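Local atomic coordinates of SusD-like protein BACOVA_02651 (Bacteroides ovatus, PDB entry 5E75), a protein that binds polysaccharide at the cell surface and probably captures xyloglucan before its transport into the periplasm for degradation. Residues G129-I134 with E152-F157; V82-N87 with E135-L140; V61-T66 with E491-P496; L224-N229 with R391-I396. All coordinates share one frame; numbering follows the deposited sequence.

Interaction 1 of 4, residues G129-I134 with E152-F157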
loop_
_atom_site.group_PDB
_atom_site.type_symbol
_atom_site.label_atom_id
_atom_site.label_comp_id
_atom_site.label_asym_id
_atom_site.label_seq_id
_atom_site.Cartn_x
_atom_site.Cartn_y
_atom_site.Cartn_z
ATOM N N GLY A 129 9.799 4.001 -12.241
ATOM C CA GLY A 129 11.254 4.038 -12.141
ATOM C C GLY A 129 11.722 5.481 -12.222
ATOM O O GLY A 129 11.447 6.247 -11.311
ATOM N N PRO A 130 12.398 5.879 -13.314
ATOM C CA PRO A 130 12.756 7.290 -13.460
ATOM C C PRO A 130 11.519 8.170 -13.438
ATOM O O PRO A 130 10.495 7.838 -14.047
ATOM C CB PRO A 130 13.441 7.336 -14.838
ATOM C CG PRO A 130 13.919 5.935 -15.078
ATOM C CD PRO A 130 12.880 5.065 -14.449
ATOM N N VAL A 131 11.608 9.293 -12.739
ATOM C CA VAL A 131 10.542 10.300 -12.744
ATOM C C VAL A 131 11.193 11.679 -12.648
ATOM O O VAL A 131 12.410 11.767 -12.463
ATOM C CB VAL A 131 9.512 10.095 -11.590
ATOM C CG1 VAL A 131 8.662 8.843 -11.835
ATOM C CG2 VAL A 131 10.201 10.030 -10.245
ATOM N N ILE A 132 10.414 12.749 -12.793
ATOM C CA ILE A 132 10.951 14.104 -12.733
ATOM C C ILE A 132 10.992 14.576 -11.279
ATOM O O ILE A 132 9.947 14.649 -10.623
ATOM C CB ILE A 132 10.069 15.063 -13.553
ATOM C CG1 ILE A 132 9.979 14.579 -15.000
ATOM C CG2 ILE A 132 10.621 16.472 -13.503
ATOM C CD1 ILE A 132 8.892 15.241 -15.823
ATOM N N LEU A 133 12.185 14.886 -10.781
ATOM C CA LEU A 133 12.361 15.430 -9.436
ATOM C C LEU A 133 12.148 16.937 -9.445
ATOM O O LEU A 133 12.699 17.643 -10.298
ATOM C CB LEU A 133 13.764 15.091 -8.928
ATOM C CG LEU A 133 14.015 13.585 -8.733
ATOM C CD1 LEU A 133 15.482 13.365 -8.407
ATOM C CD2 LEU A 133 13.117 13.020 -7.636
ATOM N N ILE A 134 11.305 17.409 -8.528
ATOM C CA ILE A 134 10.867 18.810 -8.500
ATOM C C ILE A 134 10.864 19.348 -7.084
ATOM O O ILE A 134 10.144 18.828 -6.222
ATOM C CB ILE A 134 9.408 18.982 -8.992
ATOM C CG1 ILE A 134 9.200 18.343 -10.350
ATOM C CG2 ILE A 134 9.051 20.491 -9.040
ATOM C CD1 ILE A 134 7.751 18.231 -10.722
ATOM N N GLU A 152 18.693 6.225 -9.396
ATOM C CA GLU A 152 19.563 6.511 -8.261
ATOM C C GLU A 152 19.343 7.917 -7.703
ATOM O O GLU A 152 19.424 8.102 -6.493
ATOM C CB GLU A 152 21.057 6.285 -8.586
ATOM C CG GLU A 152 21.476 4.809 -8.664
ATOM C CD GLU A 152 21.211 4.055 -7.361
ATOM O OE1 GLU A 152 21.649 4.557 -6.300
ATOM O OE2 GLU A 152 20.558 2.974 -7.402
ATOM N N ASP A 153 19.083 8.891 -8.577
ATOM C CA ASP A 153 18.780 10.249 -8.137
ATOM C C ASP A 153 17.513 10.260 -7.292
ATOM O O ASP A 153 17.440 10.966 -6.280
ATOM C CB ASP A 153 18.530 11.202 -9.321
ATOM C CG ASP A 153 19.744 11.431 -10.199
ATOM O OD1 ASP A 153 20.806 11.847 -9.703
ATOM O OD2 ASP A 153 19.588 11.272 -11.429
ATOM N N VAL A 154 16.500 9.515 -7.736
ATOM C CA VAL A 154 15.206 9.478 -7.066
ATOM C C VAL A 154 15.405 8.899 -5.668
ATOM O O VAL A 154 14.934 9.471 -4.683
ATOM C CB VAL A 154 14.151 8.710 -7.881
ATOM C CG1 VAL A 154 12.813 8.686 -7.144
ATOM C CG2 VAL A 154 13.948 9.365 -9.242
ATOM N N PHE A 155 16.179 7.815 -5.559
ATOM C CA PHE A 155 16.497 7.279 -4.244
ATOM C C PHE A 155 17.156 8.317 -3.337
ATOM O O PHE A 155 16.784 8.454 -2.176
ATOM C CB PHE A 155 17.439 6.074 -4.343
ATOM C CG PHE A 155 16.756 4.727 -4.419
ATOM C CD1 PHE A 155 16.030 4.232 -3.339
ATOM C CD2 PHE A 155 16.908 3.924 -5.527
ATOM C CE1 PHE A 155 15.438 2.978 -3.392
ATOM C CE2 PHE A 155 16.320 2.672 -5.584
ATOM C CZ PHE A 155 15.588 2.208 -4.517
ATOM N N GLN A 156 18.159 9.027 -3.844
ATOM C CA GLN A 156 18.853 9.996 -3.009
ATOM C C GLN A 156 17.926 11.136 -2.581
ATOM O O GLN A 156 17.998 11.602 -1.447
ATOM C CB GLN A 156 20.087 10.530 -3.739
ATOM C CG GLN A 156 20.938 11.458 -2.891
ATOM C CD GLN A 156 21.618 10.725 -1.768
ATOM O OE1 GLN A 156 22.319 9.736 -1.994
ATOM N NE2 GLN A 156 21.398 11.168 -0.542
ATOM N N PHE A 157 17.033 11.564 -3.472
ATOM C CA PHE A 157 16.094 12.645 -3.181
ATOM C C PHE A 157 15.158 12.215 -2.047
ATOM O O PHE A 157 14.893 12.966 -1.107
ATOM C CB PHE A 157 15.340 12.968 -4.478
ATOM C CG PHE A 157 14.473 14.188 -4.413
ATOM C CD1 PHE A 157 13.190 14.124 -3.896
ATOM C CD2 PHE A 157 14.932 15.395 -4.905
ATOM C CE1 PHE A 157 12.385 15.248 -3.847
ATOM C CE2 PHE A 157 14.140 16.521 -4.865
ATOM C CZ PHE A 157 12.859 16.455 -4.336
#

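Interaction 2 of 4, residues V82-N87 with E135-L140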
loop_
_atom_site.group_PDB
_atom_site.type_symbol
_atom_site.label_atom_id
_atom_site.label_comp_id
_atom_site.label_asym_id
_atom_site.label_seq_id
_atom_site.Cartn_x
_atom_site.Cartn_y
_atom_site.Cartn_z
ATOM N N VAL A 82 0.801 15.473 -4.560
ATOM C CA VAL A 82 1.502 15.432 -3.279
ATOM C C VAL A 82 2.803 16.238 -3.356
ATOM O O VAL A 82 3.104 17.046 -2.464
ATOM C CB VAL A 82 1.805 13.974 -2.811
ATOM C CG1 VAL A 82 2.557 13.990 -1.488
ATOM C CG2 VAL A 82 0.528 13.166 -2.661
ATOM N N VAL A 83 3.588 16.009 -4.401
ATOM C CA VAL A 83 4.857 16.691 -4.548
ATOM C C VAL A 83 4.646 18.195 -4.612
ATOM O O VAL A 83 5.322 18.942 -3.904
ATOM C CB VAL A 83 5.605 16.217 -5.820
ATOM C CG1 VAL A 83 6.851 17.074 -6.080
ATOM C CG2 VAL A 83 5.959 14.715 -5.708
ATOM N N THR A 84 3.730 18.648 -5.463
ATOM C CA THR A 84 3.563 20.094 -5.623
ATOM C C THR A 84 2.911 20.720 -4.394
ATOM O O THR A 84 3.263 21.850 -4.028
ATOM C CB THR A 84 2.824 20.454 -6.907
ATOM O OG1 THR A 84 1.535 19.893 -6.878
ATOM C CG2 THR A 84 3.566 19.938 -8.131
ATOM N N MET A 85 1.993 20.031 -3.726
ATOM C CA MET A 85 1.497 20.565 -2.444
ATOM C C MET A 85 2.601 20.679 -1.383
ATOM O O MET A 85 2.663 21.657 -0.624
ATOM C CB MET A 85 0.326 19.756 -1.879
ATOM C CG MET A 85 -0.273 20.463 -0.662
ATOM S SD MET A 85 -1.655 19.645 0.125
ATOM C CE MET A 85 -2.838 19.668 -1.192
ATOM N N ALA A 86 3.447 19.660 -1.290
ATOM C CA ALA A 86 4.587 19.695 -0.378
ATOM C C ALA A 86 5.453 20.920 -0.688
ATOM O O ALA A 86 5.869 21.658 0.221
ATOM C CB ALA A 86 5.412 18.407 -0.505
ATOM N N ASN A 87 5.745 21.126 -1.968
ATOM C CA ASN A 87 6.562 22.273 -2.369
ATOM C C ASN A 87 5.894 23.604 -1.984
ATOM O O ASN A 87 6.559 24.532 -1.509
ATOM C CB ASN A 87 6.861 22.223 -3.868
ATOM C CG ASN A 87 7.724 21.046 -4.250
ATOM O OD1 ASN A 87 8.344 20.407 -3.393
ATOM N ND2 ASN A 87 7.788 20.767 -5.541
ATOM N N GLU A 135 11.653 20.397 -6.846
ATOM C CA GLU A 135 11.598 21.134 -5.586
ATOM C C GLU A 135 11.006 22.536 -5.750
ATOM O O GLU A 135 10.600 23.137 -4.762
ATOM C CB GLU A 135 12.983 21.289 -4.970
ATOM C CG GLU A 135 13.647 20.010 -4.550
ATOM C CD GLU A 135 15.043 20.239 -4.021
ATOM O OE1 GLU A 135 15.182 20.761 -2.891
ATOM O OE2 GLU A 135 16.004 19.913 -4.751
ATOM N N ASP A 136 10.984 23.043 -6.986
ATOM C CA ASP A 136 10.521 24.407 -7.276
ATOM C C ASP A 136 9.358 24.328 -8.252
ATOM O O ASP A 136 9.552 24.107 -9.446
ATOM C CB ASP A 136 11.668 25.224 -7.890
ATOM C CG ASP A 136 11.310 26.688 -8.109
ATOM O OD1 ASP A 136 10.124 27.043 -8.007
ATOM O OD2 ASP A 136 12.238 27.485 -8.368
ATOM N N ASN A 137 8.151 24.512 -7.738
ATOM C CA ASN A 137 6.961 24.463 -8.578
ATOM C C ASN A 137 7.014 25.476 -9.720
ATOM O O ASN A 137 6.474 25.218 -10.782
ATOM C CB ASN A 137 5.696 24.726 -7.773
ATOM C CG ASN A 137 5.337 23.590 -6.841
ATOM O OD1 ASN A 137 5.825 22.464 -6.983
ATOM N ND2 ASN A 137 4.452 23.870 -5.902
ATOM N N GLN A 138 7.666 26.616 -9.502
ATOM C CA GLN A 138 7.707 27.654 -10.529
ATOM C C GLN A 138 8.498 27.212 -11.747
ATOM O O GLN A 138 8.173 27.598 -12.871
ATOM C CB GLN A 138 8.295 28.951 -9.979
ATOM C CG GLN A 138 8.274 30.109 -11.001
ATOM C CD GLN A 138 6.870 30.422 -11.508
ATOM O OE1 GLN A 138 6.640 30.665 -12.704
ATOM N NE2 GLN A 138 5.930 30.388 -10.614
ATOM N N LYS A 139 9.538 26.406 -11.539
ATOM C CA LYS A 139 10.295 25.879 -12.665
ATOM C C LYS A 139 9.401 25.062 -13.578
ATOM O O LYS A 139 9.521 25.136 -14.795
ATOM C CB LYS A 139 11.496 25.053 -12.189
ATOM C CG LYS A 139 12.601 25.900 -11.617
ATOM C CD LYS A 139 13.880 25.104 -11.387
ATOM C CE LYS A 139 15.019 26.031 -10.997
ATOM N NZ LYS A 139 16.319 25.319 -10.799
ATOM N N LEU A 140 8.484 24.295 -12.986
ATOM C CA LEU A 140 7.547 23.469 -13.738
ATOM C C LEU A 140 6.543 24.295 -14.523
ATOM O O LEU A 140 6.122 23.938 -15.612
ATOM C CB LEU A 140 6.756 22.583 -12.774
ATOM C CG LEU A 140 6.908 21.070 -12.752
ATOM C CD1 LEU A 140 5.632 20.519 -12.107
ATOM C CD2 LEU A 140 7.149 20.459 -14.127
HETATM O O HOH W 1 9.144 24.897 -2.247
#

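Interaction 3 of 4, residues V61-T66 with E491-P496. With TRS (2-amino-2-hydroxymethyl-propane-1,3-diol), chain G.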
loop_
_atom_site.group_PDB
_atom_site.type_symbol
_atom_site.label_atom_id
_atom_site.label_comp_id
_atom_site.label_asym_id
_atom_site.label_seq_id
_atom_site.Cartn_x
_atom_site.Cartn_y
_atom_site.Cartn_z
ATOM N N VAL A 61 -3.449 -6.887 -13.630
ATOM C CA VAL A 61 -3.127 -8.202 -13.098
ATOM C C VAL A 61 -2.416 -9.067 -14.143
ATOM O O VAL A 61 -1.528 -9.860 -13.820
ATOM C CB VAL A 61 -4.393 -8.944 -12.611
ATOM C CG1 VAL A 61 -4.007 -10.234 -11.875
ATOM C CG2 VAL A 61 -5.234 -8.059 -11.711
ATOM N N THR A 62 -2.829 -8.939 -15.401
ATOM C CA THR A 62 -2.321 -9.808 -16.454
ATOM C C THR A 62 -1.190 -9.190 -17.282
ATOM O O THR A 62 -0.697 -9.795 -18.225
ATOM C CB THR A 62 -3.458 -10.252 -17.388
ATOM O OG1 THR A 62 -3.972 -9.106 -18.080
ATOM C CG2 THR A 62 -4.577 -10.903 -16.590
ATOM N N PHE A 63 -0.755 -7.993 -16.899
ATOM C CA PHE A 63 0.351 -7.298 -17.563
ATOM C C PHE A 63 0.043 -6.928 -19.013
ATOM O O PHE A 63 0.839 -7.176 -19.924
ATOM C CB PHE A 63 1.672 -8.072 -17.437
ATOM C CG PHE A 63 2.194 -8.133 -16.034
ATOM C CD1 PHE A 63 3.002 -7.122 -15.541
ATOM C CD2 PHE A 63 1.857 -9.177 -15.201
ATOM C CE1 PHE A 63 3.468 -7.154 -14.247
ATOM C CE2 PHE A 63 2.330 -9.240 -13.900
ATOM C CZ PHE A 63 3.131 -8.217 -13.414
ATOM N N GLN A 64 -1.115 -6.313 -19.211
ATOM C CA GLN A 64 -1.517 -5.848 -20.530
ATOM C C GLN A 64 -1.982 -4.387 -20.511
ATOM O O GLN A 64 -2.826 -3.977 -21.294
ATOM C CB GLN A 64 -2.605 -6.760 -21.084
ATOM C CG GLN A 64 -2.146 -8.205 -21.238
ATOM C CD GLN A 64 -3.275 -9.138 -21.591
ATOM O OE1 GLN A 64 -3.912 -9.714 -20.716
ATOM N NE2 GLN A 64 -3.535 -9.288 -22.885
ATOM N N VAL A 65 -1.390 -3.591 -19.629
ATOM C CA VAL A 65 -1.752 -2.181 -19.512
ATOM C C VAL A 65 -1.233 -1.372 -20.705
ATOM O O VAL A 65 -0.113 -1.579 -21.164
ATOM C CB VAL A 65 -1.199 -1.575 -18.209
ATOM C CG1 VAL A 65 -1.625 -0.104 -18.059
ATOM C CG2 VAL A 65 -1.664 -2.367 -17.013
ATOM N N THR A 66 -2.068 -0.472 -21.213
ATOM C CA THR A 66 -1.661 0.440 -22.279
ATOM C C THR A 66 -1.414 1.829 -21.708
ATOM O O THR A 66 -1.881 2.172 -20.620
ATOM C CB THR A 66 -2.714 0.569 -23.384
ATOM O OG1 THR A 66 -3.785 1.405 -22.933
ATOM C CG2 THR A 66 -3.265 -0.788 -23.786
ATOM N N GLU A 491 10.501 -6.345 -19.297
ATOM C CA GLU A 491 9.948 -5.132 -19.886
ATOM C C GLU A 491 8.509 -4.854 -19.442
ATOM O O GLU A 491 8.027 -3.731 -19.573
ATOM C CB GLU A 491 9.992 -5.193 -21.423
ATOM C CG GLU A 491 11.387 -5.168 -22.055
ATOM C CD GLU A 491 12.245 -6.404 -21.756
ATOM O OE1 GLU A 491 11.714 -7.544 -21.610
ATOM O OE2 GLU A 491 13.480 -6.219 -21.668
ATOM N N ASP A 492 7.829 -5.856 -18.893
ATOM C CA ASP A 492 6.444 -5.699 -18.464
ATOM C C ASP A 492 6.272 -5.075 -17.086
ATOM O O ASP A 492 5.185 -4.597 -16.753
ATOM C CB ASP A 492 5.726 -7.053 -18.459
ATOM C CG ASP A 492 5.582 -7.644 -19.848
ATOM O OD1 ASP A 492 4.872 -7.040 -20.672
ATOM O OD2 ASP A 492 6.165 -8.726 -20.114
ATOM N N ILE A 493 7.323 -5.076 -16.288
ATOM C CA ILE A 493 7.150 -4.809 -14.863
ATOM C C ILE A 493 6.850 -3.344 -14.563
ATOM O O ILE A 493 5.847 -3.052 -13.904
ATOM C CB ILE A 493 8.349 -5.312 -14.040
ATOM C CG1 ILE A 493 8.591 -6.804 -14.292
ATOM C CG2 ILE A 493 8.137 -5.058 -12.547
ATOM C CD1 ILE A 493 7.368 -7.703 -14.128
ATOM N N PHE A 494 7.703 -2.441 -15.034
ATOM C CA PHE A 494 7.466 -1.017 -14.865
ATOM C C PHE A 494 6.435 -0.556 -15.884
ATOM O O PHE A 494 6.439 -0.987 -17.041
ATOM C CB PHE A 494 8.784 -0.257 -14.966
ATOM C CG PHE A 494 9.678 -0.456 -13.767
ATOM C CD1 PHE A 494 10.501 -1.565 -13.633
ATOM C CD2 PHE A 494 9.656 0.471 -12.745
ATOM C CE1 PHE A 494 11.297 -1.715 -12.509
ATOM C CE2 PHE A 494 10.441 0.340 -11.648
ATOM C CZ PHE A 494 11.262 -0.767 -11.513
ATOM N N LEU A 495 5.521 0.298 -15.438
ATOM C CA LEU A 495 4.418 0.769 -16.264
ATOM C C LEU A 495 4.842 1.908 -17.191
ATOM O O LEU A 495 5.804 2.599 -16.923
ATOM C CB LEU A 495 3.272 1.206 -15.353
ATOM C CG LEU A 495 2.538 -0.011 -14.760
ATOM C CD1 LEU A 495 1.777 0.278 -13.468
ATOM C CD2 LEU A 495 1.601 -0.603 -15.797
ATOM N N PRO A 496 4.129 2.088 -18.316
ATOM C CA PRO A 496 4.462 3.167 -19.244
ATOM C C PRO A 496 4.061 4.522 -18.679
ATOM O O PRO A 496 3.164 4.610 -17.836
ATOM C CB PRO A 496 3.636 2.830 -20.488
ATOM C CG PRO A 496 2.512 2.023 -19.997
ATOM C CD PRO A 496 2.996 1.277 -18.777
HETATM C C TRS G . 3.979 -2.918 -20.867
HETATM C C1 TRS G . 2.699 -2.122 -21.033
HETATM C C2 TRS G . 3.801 -4.312 -20.213
HETATM C C3 TRS G . 5.042 -2.209 -20.073
HETATM N N TRS G . 4.404 -3.292 -22.212
HETATM O O1 TRS G . 2.140 -1.935 -19.765
HETATM O O2 TRS G . 2.775 -5.080 -20.703
HETATM O O3 TRS G . 4.781 -2.311 -18.669
#

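Interaction 4 of 4, residues L224-N229 with R391-I396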
loop_
_atom_site.group_PDB
_atom_site.type_symbol
_atom_site.label_atom_id
_atom_site.label_comp_id
_atom_site.label_asym_id
_atom_site.label_seq_id
_atom_site.Cartn_x
_atom_site.Cartn_y
_atom_site.Cartn_z
ATOM N N LEU A 224 5.783 1.625 20.839
ATOM C CA LEU A 224 4.568 1.252 20.132
ATOM C C LEU A 224 4.496 -0.255 20.020
ATOM O O LEU A 224 5.523 -0.934 19.992
ATOM C CB LEU A 224 4.581 1.878 18.735
ATOM C CG LEU A 224 4.715 3.397 18.685
ATOM C CD1 LEU A 224 4.903 3.867 17.248
ATOM C CD2 LEU A 224 3.511 4.040 19.316
ATOM N N ASP A 225 3.278 -0.774 19.947
ATOM C CA ASP A 225 3.103 -2.210 19.758
ATOM C C ASP A 225 2.063 -2.478 18.689
ATOM O O ASP A 225 1.280 -1.610 18.317
ATOM C CB ASP A 225 2.688 -2.874 21.075
ATOM C CG ASP A 225 3.057 -4.367 21.144
ATOM O OD1 ASP A 225 3.667 -4.937 20.195
ATOM O OD2 ASP A 225 2.746 -4.973 22.193
ATOM N N LEU A 226 2.067 -3.703 18.195
ATOM C CA LEU A 226 1.001 -4.165 17.310
ATOM C C LEU A 226 -0.341 -4.215 18.038
ATOM O O LEU A 226 -0.395 -4.577 19.217
ATOM C CB LEU A 226 1.303 -5.568 16.789
ATOM C CG LEU A 226 2.651 -5.768 16.098
ATOM C CD1 LEU A 226 2.749 -7.181 15.645
ATOM C CD2 LEU A 226 2.820 -4.836 14.915
ATOM N N MET A 227 -1.424 -3.847 17.359
ATOM C CA MET A 227 -2.751 -4.085 17.919
ATOM C C MET A 227 -2.917 -5.587 18.216
ATOM O O MET A 227 -2.466 -6.441 17.452
ATOM C CB MET A 227 -3.867 -3.622 16.988
ATOM C CG MET A 227 -3.925 -2.109 16.765
ATOM S SD MET A 227 -5.555 -1.578 16.172
ATOM C CE MET A 227 -6.472 -1.494 17.714
ATOM N N THR A 228 -3.576 -5.903 19.328
ATOM C CA THR A 228 -3.766 -7.290 19.740
ATOM C C THR A 228 -4.514 -8.113 18.694
ATOM O O THR A 228 -4.167 -9.272 18.423
ATOM C CB THR A 228 -4.516 -7.342 21.084
ATOM O OG1 THR A 228 -3.737 -6.663 22.081
ATOM C CG2 THR A 228 -4.758 -8.774 21.515
ATOM N N ASN A 229 -5.547 -7.517 18.108
ATOM C CA ASN A 229 -6.375 -8.210 17.128
ATOM C C ASN A 229 -6.222 -7.579 15.759
ATOM O O ASN A 229 -6.533 -6.408 15.581
ATOM C CB ASN A 229 -7.836 -8.129 17.537
ATOM C CG ASN A 229 -8.082 -8.678 18.915
ATOM O OD1 ASN A 229 -7.727 -9.818 19.209
ATOM N ND2 ASN A 229 -8.690 -7.865 19.774
ATOM N N ARG A 391 3.660 -13.075 13.289
ATOM C CA ARG A 391 3.051 -14.410 13.326
ATOM C C ARG A 391 2.183 -14.577 14.580
ATOM O O ARG A 391 1.043 -15.077 14.518
ATOM C CB ARG A 391 4.144 -15.485 13.363
ATOM C CG ARG A 391 5.149 -15.464 12.210
ATOM C CD ARG A 391 4.626 -16.112 10.956
ATOM N NE ARG A 391 4.342 -17.545 11.127
ATOM C CZ ARG A 391 3.906 -18.326 10.147
ATOM N NH1 ARG A 391 3.739 -17.842 8.923
ATOM N NH2 ARG A 391 3.653 -19.614 10.374
ATOM N N GLU A 392 2.754 -14.220 15.725
ATOM C CA GLU A 392 2.083 -14.357 17.013
ATOM C C GLU A 392 0.786 -13.546 17.052
ATOM O O GLU A 392 -0.242 -14.010 17.551
ATOM C CB GLU A 392 3.023 -13.904 18.131
ATOM C CG GLU A 392 2.507 -14.062 19.536
ATOM C CD GLU A 392 3.602 -13.784 20.531
ATOM O OE1 GLU A 392 4.250 -12.724 20.412
ATOM O OE2 GLU A 392 3.857 -14.652 21.400
ATOM N N ARG A 393 0.816 -12.322 16.522
ATOM C CA ARG A 393 -0.380 -11.498 16.522
ATOM C C ARG A 393 -1.492 -12.123 15.673
ATOM O O ARG A 393 -2.675 -12.017 16.018
ATOM C CB ARG A 393 -0.047 -10.074 16.049
ATOM C CG ARG A 393 -1.172 -9.066 16.249
ATOM C CD ARG A 393 -2.104 -8.916 15.023
ATOM N NE ARG A 393 -1.408 -8.314 13.892
ATOM C CZ ARG A 393 -1.180 -7.009 13.771
ATOM N NH1 ARG A 393 -1.626 -6.157 14.683
ATOM N NH2 ARG A 393 -0.495 -6.542 12.733
ATOM N N ALA A 394 -1.097 -12.800 14.594
ATOM C CA ALA A 394 -2.036 -13.534 13.741
ATOM C C ALA A 394 -2.501 -14.851 14.374
ATOM O O ALA A 394 -3.354 -15.530 13.812
ATOM C CB ALA A 394 -1.406 -13.813 12.385
ATOM N N LYS A 395 -1.929 -15.188 15.529
ATOM C CA LYS A 395 -2.249 -16.410 16.283
ATOM C C LYS A 395 -1.870 -17.685 15.517
ATOM O O LYS A 395 -2.548 -18.709 15.612
ATOM C CB LYS A 395 -3.712 -16.423 16.740
ATOM C CG LYS A 395 -4.236 -15.113 17.350
ATOM C CD LYS A 395 -3.521 -14.682 18.616
ATOM C CE LYS A 395 -4.140 -13.404 19.241
ATOM N NZ LYS A 395 -3.516 -12.079 18.820
ATOM N N ILE A 396 -0.773 -17.626 14.771
ATOM C CA ILE A 396 -0.210 -18.798 14.127
ATOM C C ILE A 396 1.215 -19.070 14.625
ATOM O O ILE A 396 1.820 -18.258 15.338
ATOM C CB ILE A 396 -0.273 -18.703 12.577
ATOM C CG1 ILE A 396 0.624 -17.580 12.030
ATOM C CG2 ILE A 396 -1.733 -18.525 12.136
ATOM C CD1 ILE A 396 0.643 -17.533 10.520
#

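Interaction 1 of 4, residues G129-I134 with E152-F157
Gly129 has a positive phi of 88°. A CB would strike the carbonyl O of the preceding residue and Pro130 CD, so only glycine fits comfortably. Pro130 O accepts a hydrogen bond from Tyr497 OH. Val131 is the first residue to touch. Its CG2 sits in the crowded position between backbone N and carbonyl carbon and meets Val154 CG2 at 3.9 Å, the two side chains crossing at about a right angle. The loop follows helix 103-125 and is laid against helix 151-168 in the helix-rich N-terminal part of this SusD-family protein, whose family belongs to the TPR clan. Ile132 turns its side chain from the helix, while its carbonyl O takes hydrogen bonds from Tyr80 OH and Tyr121 OH. Leu133 carries the contact. Its CG is anti to the carbonyl carbon. CD1 rests on Asp153, 3.8 Å from its CB. CD2 lies over one face of the Phe157 ring, 4.0 Å from the centroid and 25° off the normal, a CH-pi contact displaced toward the rim. CD2 also reaches Val154 CG2 at 4.1 Å. An alanine in place of Phe157 would remove the ring face under Leu133 CD2 and would probably loosen the loop on the helix. Ile134 points its side chain from the helix, but its carbonyl O is 4.1 Å from Phe157 CZ.

Interaction 2 of 4, residues V82-N87 with E135-L140
An N-capped helix start is held against the flank of helix 70-95 by side-chain amides. The cap is Asp136, whose OD1 accepts from Gln138 N at 2.9 Å, with the N-H coming from above the carboxylate plane. Two direct hydrogen bonds cross the contact, and both use the amide of Asn137. Its ND2 donates to Thr84 O at 3.0 Å. This bond is nearly straight, 171°, and lies on a lone pair in the carbonyl plane. Asn137 OD1 accepts from Asn87 ND2, also at 3.0 Å, but here the donor stands above the carbonyl plane. The two amide planes are turned 47° apart. With one bond on each side of the amide, the rotation of Asn137 is well fixed.

Asn87 is held from outside as well: OD1 accepts from Arg117 NH1, and ND2 has a second acceptor in Ile134 O.

The same side chains also touch. Thr84 CG2 meets Asn137 OD1 at 3.6 Å, while Thr84 OG1 bonds back to Tyr80 O in its own helix. Asn87 CB lies 3.3 Å from Asn137 OD1.

One water adds a looser link. It donates to Asn87 O at 2.7 Å and, weakly, to Glu135 O at 3.4 Å.

Interaction 3 of 4, residues V61-T66 with E491-P496
Phe63 and Val65 make the direct contacts with 491-496. The Phe63 ring presents its edge to the backbone: CD1 is 3.6 Å from Asp492 O, near the ring plane. Further along the ring, CE1 meets Ile493 CD1 at 3.9 Å. Val65 crosses Leu495 at about a right angle, and Leu495 CD2 sits 3.8 Å from Val65 CB. Farther on, Pro496 CG approaches the backbone of Thr66.

A tris molecule, probably from the crystallisation liquor, lies between the segments. Its O3 donates to Phe494 O at 2.7 Å, and its O1 hydrogen-bonds to Val65 O, whose position is less certain. Its O2 is 2.9 Å from Asp492 OD1 and 3.0 Å from Phe63 O.

The next shell sets these groups in place. Phe63 follows helix 58-62 with a positive phi of 64°, and its CG is anti to the carbonyl carbon, which swings the ring toward Asp492. Asp492 OD2 accepts from Glu489 N. The Phe63 side chain also touches Arg47 and Arg445, and Leu72 touches Val65, Leu495 and Pro496. An alanine in place of Phe63 would lose the contacts to Asp492 O and Ile493 CD1 and would probably weaken the join.

Two loop segments, each following a short, weakly bonded helix, thus pack side by side, joining the N-terminal part of this SusD-family protein to its C-terminal part.

Interaction 4 of 4, residues L224-N229 with R391-I396
The C-terminal part of helix 382-393 lies beside the loop that follows helix 205-221. Arg393 makes the main contact. Its CG is anti to the backbone N, and bends at chi2 and chi3 fold the chain along the loop. NH1 donates to a lone pair of Met227 O at 2.9 Å, the acceptor lying near the guanidinium plane. Leu226 CB sits over one face of the group, 3.7 Å from NH1. The folded stem brings CG within 3.2 Å of Met227 O. Glu243 forms a salt bridge with NH1, and Glu414 with NH2. Ala394 points away from the loop. Lys395 has a positive phi of 65° and forms a Schellman motif with the last turn, with Ile396 N bonded to Arg391 O and Lys395 N to Glu392 O. Its side chain curls back, so that NZ donates to Thr228 O at 2.9 Å and to Arg393 O, also at 2.9 Å. Two cationic side chains thus meet the carbonyls of consecutive loop residues, and the acids around Arg393 probably offset its buried charge.

How the interactions relate
From the N terminus, interaction 3 opens first, at 61-66, and closes last, at 491-496. It joins the two ends of a loop that holds all the other contacts. Interaction 2 opens next on helix 70-95. Interaction 1 opens at 129-134 before interaction 2 closes at 135-140, and it closes at 152-157, so the two cross. They also touch, Phe157 packing on Glu135, and together tie the chain around 129-140 to helices 70-95 and 151-168. Gly129 of interaction 1 packs on Phe494 of interaction 3. Interaction 4 follows in series after interactions 1 and 2, joining the loop after helix 205-221 to the C-terminal part of helix 382-393. It lies across the chain's centre from the others.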